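Local coordinates for designed helical repeat protein (PDB 5CWF) that has no known natural activity, being a computationally designed helical repeat protein whose paired helices stack side by side in a repetitive array, at residues D3-V8 / A56-V61; A51-A56 / V98-A103. All coordinates share one frame; numbering follows the deposited sequence.

Contact 1: D3-V8 / A56-V61; sequences DEMKKV and ALAKAV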
loop_
_atom_site.group_PDB
_atom_site.type_symbol
_atom_site.label_atom_id
_atom_site.label_comp_id
_atom_site.label_asym_id
_atom_site.label_seq_id
_atom_site.Cartn_x
_atom_site.Cartn_y
_atom_site.Cartn_z
ATOM N N ASP A 3 -16.505 -11.742 4.750
ATOM C CA ASP A 3 -15.957 -13.019 5.184
ATOM C C ASP A 3 -14.597 -13.301 4.542
ATOM O O ASP A 3 -13.746 -13.942 5.159
ATOM C CB ASP A 3 -16.928 -14.158 4.855
ATOM C CG ASP A 3 -18.237 -14.045 5.610
ATOM O OD1 ASP A 3 -18.256 -13.397 6.678
ATOM O OD2 ASP A 3 -19.246 -14.604 5.131
ATOM N N GLU A 4 -14.384 -12.836 3.312
ATOM C CA GLU A 4 -13.068 -12.974 2.697
ATOM C C GLU A 4 -12.061 -12.084 3.421
ATOM O O GLU A 4 -10.901 -12.464 3.593
ATOM C CB GLU A 4 -13.102 -12.643 1.205
ATOM C CG GLU A 4 -11.838 -13.119 0.483
ATOM C CD GLU A 4 -11.809 -12.757 -0.990
ATOM O OE1 GLU A 4 -12.872 -12.392 -1.536
ATOM O OE2 GLU A 4 -10.719 -12.835 -1.600
ATOM N N MET A 5 -12.508 -10.916 3.872
ATOM C CA MET A 5 -11.643 -10.038 4.645
ATOM C C MET A 5 -11.329 -10.674 5.994
ATOM O O MET A 5 -10.185 -10.651 6.435
ATOM C CB MET A 5 -12.273 -8.665 4.849
ATOM C CG MET A 5 -11.431 -7.744 5.711
ATOM S SD MET A 5 -9.784 -7.369 5.061
ATOM C CE MET A 5 -10.274 -6.486 3.603
ATOM N N LYS A 6 -12.334 -11.254 6.643
ATOM C CA LYS A 6 -12.121 -11.826 7.974
ATOM C C LYS A 6 -11.057 -12.915 7.912
ATOM O O LYS A 6 -10.265 -13.064 8.852
ATOM C CB LYS A 6 -13.416 -12.390 8.563
ATOM C CG LYS A 6 -14.316 -11.351 9.227
ATOM C CD LYS A 6 -15.623 -11.974 9.719
ATOM C CE LYS A 6 -16.475 -10.985 10.514
ATOM N NZ LYS A 6 -17.264 -10.059 9.654
ATOM N N LYS A 7 -11.051 -13.678 6.818
ATOM C CA LYS A 7 -10.033 -14.711 6.602
ATOM C C LYS A 7 -8.633 -14.124 6.436
ATOM O O LYS A 7 -7.664 -14.630 7.005
ATOM C CB LYS A 7 -10.366 -15.560 5.373
ATOM C CG LYS A 7 -11.316 -16.725 5.634
ATOM C CD LYS A 7 -11.634 -17.499 4.353
ATOM C CE LYS A 7 -10.376 -18.008 3.650
ATOM N NZ LYS A 7 -10.682 -18.830 2.448
ATOM N N VAL A 8 -8.512 -13.064 5.640
ATOM C CA VAL A 8 -7.219 -12.426 5.452
ATOM C C VAL A 8 -6.700 -11.827 6.758
ATOM O O VAL A 8 -5.497 -11.888 7.030
ATOM C CB VAL A 8 -7.268 -11.303 4.373
ATOM C CG1 VAL A 8 -5.921 -10.637 4.242
ATOM C CG2 VAL A 8 -7.674 -11.857 3.025
ATOM N N ALA A 56 -7.175 -5.619 -1.047
ATOM C CA ALA A 56 -5.930 -5.692 -1.799
ATOM C C ALA A 56 -4.743 -5.408 -0.870
ATOM O O ALA A 56 -3.737 -6.110 -0.915
ATOM C CB ALA A 56 -5.951 -4.707 -2.975
ATOM N N LEU A 57 -4.858 -4.397 -0.018
ATOM C CA LEU A 57 -3.758 -4.053 0.900
ATOM C C LEU A 57 -3.451 -5.155 1.910
ATOM O O LEU A 57 -2.282 -5.490 2.137
ATOM C CB LEU A 57 -4.082 -2.768 1.663
ATOM C CG LEU A 57 -4.096 -1.483 0.818
ATOM C CD1 LEU A 57 -4.424 -0.268 1.673
ATOM C CD2 LEU A 57 -2.728 -1.301 0.129
ATOM N N ALA A 58 -4.500 -5.721 2.487
ATOM C CA ALA A 58 -4.358 -6.802 3.443
ATOM C C ALA A 58 -3.632 -7.976 2.799
ATOM O O ALA A 58 -2.697 -8.520 3.378
ATOM C CB ALA A 58 -5.729 -7.225 3.961
ATOM N N LYS A 59 -4.031 -8.349 1.588
ATOM C CA LYS A 59 -3.333 -9.438 0.879
ATOM C C LYS A 59 -1.895 -9.098 0.564
ATOM O O LYS A 59 -1.030 -9.985 0.577
ATOM C CB LYS A 59 -4.028 -9.787 -0.426
ATOM C CG LYS A 59 -5.367 -10.460 -0.283
ATOM C CD LYS A 59 -6.010 -10.541 -1.651
ATOM C CE LYS A 59 -7.304 -11.310 -1.654
ATOM N NZ LYS A 59 -7.888 -11.241 -3.027
ATOM N N ALA A 60 -1.622 -7.828 0.268
ATOM C CA ALA A 60 -0.262 -7.435 -0.105
ATOM C C ALA A 60 0.676 -7.570 1.085
ATOM O O ALA A 60 1.803 -8.053 0.952
ATOM C CB ALA A 60 -0.231 -6.035 -0.621
ATOM N N VAL A 61 0.203 -7.158 2.251
ATOM C CA VAL A 61 1.016 -7.242 3.456
ATOM C C VAL A 61 1.302 -8.705 3.788
ATOM O O VAL A 61 2.433 -9.078 4.104
ATOM C CB VAL A 61 0.301 -6.546 4.652
ATOM C CG1 VAL A 61 1.060 -6.741 5.980
ATOM C CG2 VAL A 61 0.170 -5.081 4.366
#
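The apolar part of this contact is carried by V8, which points from helix 3-21 toward A58 on helix 48-67. Its CG1, anti to the backbone N (chi1 178°), meets the methyl of A58 side-on, and at 3.4 Å V8 CG1 and A58 CB are closer than carbons usually pack. The other branch, V8 CG2, lies alongside the aliphatic stem of K59, 4.3 Å from K59 CG. A beta-branched valine suits the spot because one short side chain covers two neighbours, while alanine at 58 adds little bulk where the backbones come nearest, V8 CA to A58 CA being 6.6 Å. M5 adds a looser touch: its chain folds so that M5 SD comes 4.2 Å from A58 CB, and the same side chain also packs on M54 and L55.

The polar part lies at the edge. E4 and K59 both reach out with extended chains that cross at about a right angle, and E4 OE2 stands 3.5 Å from K59 NZ, a salt bridge at the long end, probably more a charge attraction than a tight bond. Long, flexible charged residues fit here, since the stem of K59 borders V8 and the two charged ends meet beyond it; K59 also rests on L107 of the next like helix.

The two segments run nearly parallel, at 24°, with axes 10.1 Å apart. Such packing, apolar residues inward and a charged pair at the exposed edge, between helices separated by one intervening helix, is in keeping with a designed helical repeat protein.

Contact 2: A51-A56 / V98-A103; sequences AKVMLA and VMLALA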
loop_
_atom_site.group_PDB
_atom_site.type_symbol
_atom_site.label_atom_id
_atom_site.label_comp_id
_atom_site.label_asym_id
_atom_site.label_seq_id
_atom_site.Cartn_x
_atom_site.Cartn_y
_atom_site.Cartn_z
ATOM N N ALA A 51 -13.763 -1.126 0.626
ATOM C CA ALA A 51 -13.556 -2.531 0.951
ATOM C C ALA A 51 -12.598 -3.161 -0.058
ATOM O O ALA A 51 -11.740 -3.978 0.309
ATOM C CB ALA A 51 -14.883 -3.272 0.977
ATOM N N LYS A 52 -12.734 -2.768 -1.323
ATOM C CA LYS A 52 -11.875 -3.293 -2.388
ATOM C C LYS A 52 -10.408 -2.970 -2.136
ATOM O O LYS A 52 -9.548 -3.840 -2.210
ATOM C CB LYS A 52 -12.281 -2.718 -3.748
ATOM C CG LYS A 52 -13.585 -3.238 -4.303
ATOM C CD LYS A 52 -14.093 -2.367 -5.451
ATOM C CE LYS A 52 -13.048 -2.148 -6.547
ATOM N NZ LYS A 52 -13.515 -1.145 -7.558
ATOM N N VAL A 53 -10.129 -1.700 -1.861
ATOM C CA VAL A 53 -8.772 -1.260 -1.579
ATOM C C VAL A 53 -8.226 -1.972 -0.346
ATOM O O VAL A 53 -7.090 -2.454 -0.355
ATOM C CB VAL A 53 -8.707 0.275 -1.372
ATOM C CG1 VAL A 53 -7.293 0.740 -0.999
ATOM C CG2 VAL A 53 -9.206 0.992 -2.608
ATOM N N MET A 54 -9.042 -2.070 0.706
ATOM C CA MET A 54 -8.566 -2.671 1.943
ATOM C C MET A 54 -8.221 -4.146 1.752
ATOM O O MET A 54 -7.247 -4.628 2.331
ATOM C CB MET A 54 -9.602 -2.547 3.058
ATOM C CG MET A 54 -9.898 -1.133 3.529
ATOM S SD MET A 54 -8.437 -0.179 3.970
ATOM C CE MET A 54 -8.283 0.871 2.529
ATOM N N LEU A 55 -8.999 -4.864 0.943
ATOM C CA LEU A 55 -8.697 -6.279 0.702
ATOM C C LEU A 55 -7.386 -6.443 -0.029
ATOM O O LEU A 55 -6.561 -7.302 0.326
ATOM C CB LEU A 55 -9.832 -6.947 -0.066
ATOM C CG LEU A 55 -9.696 -8.453 -0.325
ATOM C CD1 LEU A 55 -9.630 -9.223 0.993
ATOM C CD2 LEU A 55 -10.859 -8.963 -1.181
ATOM N N ALA A 56 -7.175 -5.619 -1.047
ATOM C CA ALA A 56 -5.930 -5.692 -1.799
ATOM C C ALA A 56 -4.743 -5.408 -0.870
ATOM O O ALA A 56 -3.737 -6.110 -0.915
ATOM C CB ALA A 56 -5.951 -4.707 -2.975
ATOM N N VAL A 98 -6.812 6.289 -7.052
ATOM C CA VAL A 98 -5.371 6.323 -6.870
ATOM C C VAL A 98 -4.936 5.183 -5.964
ATOM O O VAL A 98 -4.015 4.437 -6.262
ATOM C CB VAL A 98 -4.910 7.659 -6.247
ATOM C CG1 VAL A 98 -3.440 7.606 -5.823
ATOM C CG2 VAL A 98 -5.182 8.831 -7.189
ATOM N N MET A 99 -5.629 5.057 -4.840
ATOM C CA MET A 99 -5.229 4.106 -3.838
ATOM C C MET A 99 -5.498 2.679 -4.298
ATOM O O MET A 99 -4.753 1.772 -3.928
ATOM C CB MET A 99 -5.942 4.397 -2.514
ATOM C CG MET A 99 -5.571 5.767 -1.926
ATOM S SD MET A 99 -3.825 6.174 -1.959
ATOM C CE MET A 99 -3.948 7.952 -1.735
ATOM N N LEU A 100 -6.532 2.465 -5.113
ATOM C CA LEU A 100 -6.762 1.102 -5.607
ATOM C C LEU A 100 -5.615 0.692 -6.537
ATOM O O LEU A 100 -5.127 -0.427 -6.478
ATOM C CB LEU A 100 -8.108 0.989 -6.314
ATOM C CG LEU A 100 -8.443 -0.422 -6.823
ATOM C CD1 LEU A 100 -8.471 -1.394 -5.657
ATOM C CD2 LEU A 100 -9.762 -0.465 -7.583
ATOM N N ALA A 101 -5.178 1.617 -7.378
ATOM C CA ALA A 101 -4.059 1.347 -8.281
ATOM C C ALA A 101 -2.792 1.046 -7.487
ATOM O O ALA A 101 -2.059 0.110 -7.810
ATOM C CB ALA A 101 -3.835 2.531 -9.224
ATOM N N LEU A 102 -2.533 1.803 -6.421
ATOM C CA LEU A 102 -1.345 1.561 -5.627
ATOM C C LEU A 102 -1.448 0.243 -4.863
ATOM O O LEU A 102 -0.484 -0.492 -4.797
ATOM C CB LEU A 102 -1.099 2.710 -4.650
ATOM C CG LEU A 102 -0.778 4.049 -5.316
ATOM C CD1 LEU A 102 -0.592 5.121 -4.246
ATOM C CD2 LEU A 102 0.456 3.969 -6.187
ATOM N N ALA A 103 -2.632 -0.058 -4.329
ATOM C CA ALA A 103 -2.839 -1.314 -3.607
ATOM C C ALA A 103 -2.630 -2.510 -4.533
ATOM O O ALA A 103 -1.995 -3.492 -4.163
ATOM C CB ALA A 103 -4.240 -1.354 -2.997
#
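M99 opens the contact with its backbone carbonyl and CB: M99 O lies 4.0 Å and M99 CB 4.2 Å from V53 CG1. The chain, bent at chi2 (-45°), then leads the rest of the side chain away from helix 48-67, to pack on L132 and L87. An unbranched, flexible methionine can thus border this face and still fill the layer behind it.

L100 gives up the most surface. Its CG stands anti to the backbone N (chi1 -178°), and this together with chi2 turns one methyl to each of two neighbours. L100 CD1 touches V53 CG2 at 3.9 Å, and L100 CD2 lies 3.8 Å from K52 NZ, against CE and NZ at the end of a lysine chain bent at chi3, the two side chains crossing obliquely. That ammonium has its polar partner elsewhere, in a salt bridge to E49, so leucine meets it merely as an apolar neighbour. The backbones are close, V53 CA to L100 CA being 5.1 Å.

One turn on, A103 sets its methyl against that of A56, CB to CB 3.8 Å; alanine on both sides lets the axes approach to 8.9 Å.

Helices 48-67 and 93-111 thus run side by side at 22°, with helix 70-89 against V53 and M99, helix 3-21 beyond L55, and helices 115-134 and 138-156 beyond V98.

Contacts 1 and 2 are successive joints in one row of helices: 3-21 packs on 48-67, and 48-67 on 93-111. Their centres lie about 11 Å apart, and both use helix 48-67, where the segments overlap at A56. Along the chain the segments alternate, in the order 3-8, 51-56, 56-61, 98-103, so each contact spans an intervening helix, 25-44 or 70-89. The two also touch directly: M5 CE meets L55 CA at 3.3 Å, and L57 CD2 meets A103 CB at 3.5 Å. Helix 48-67 therefore packs on both like neighbours at once, and the near-equal crossing angles of 24° and 22° are consistent with a repeated geometry.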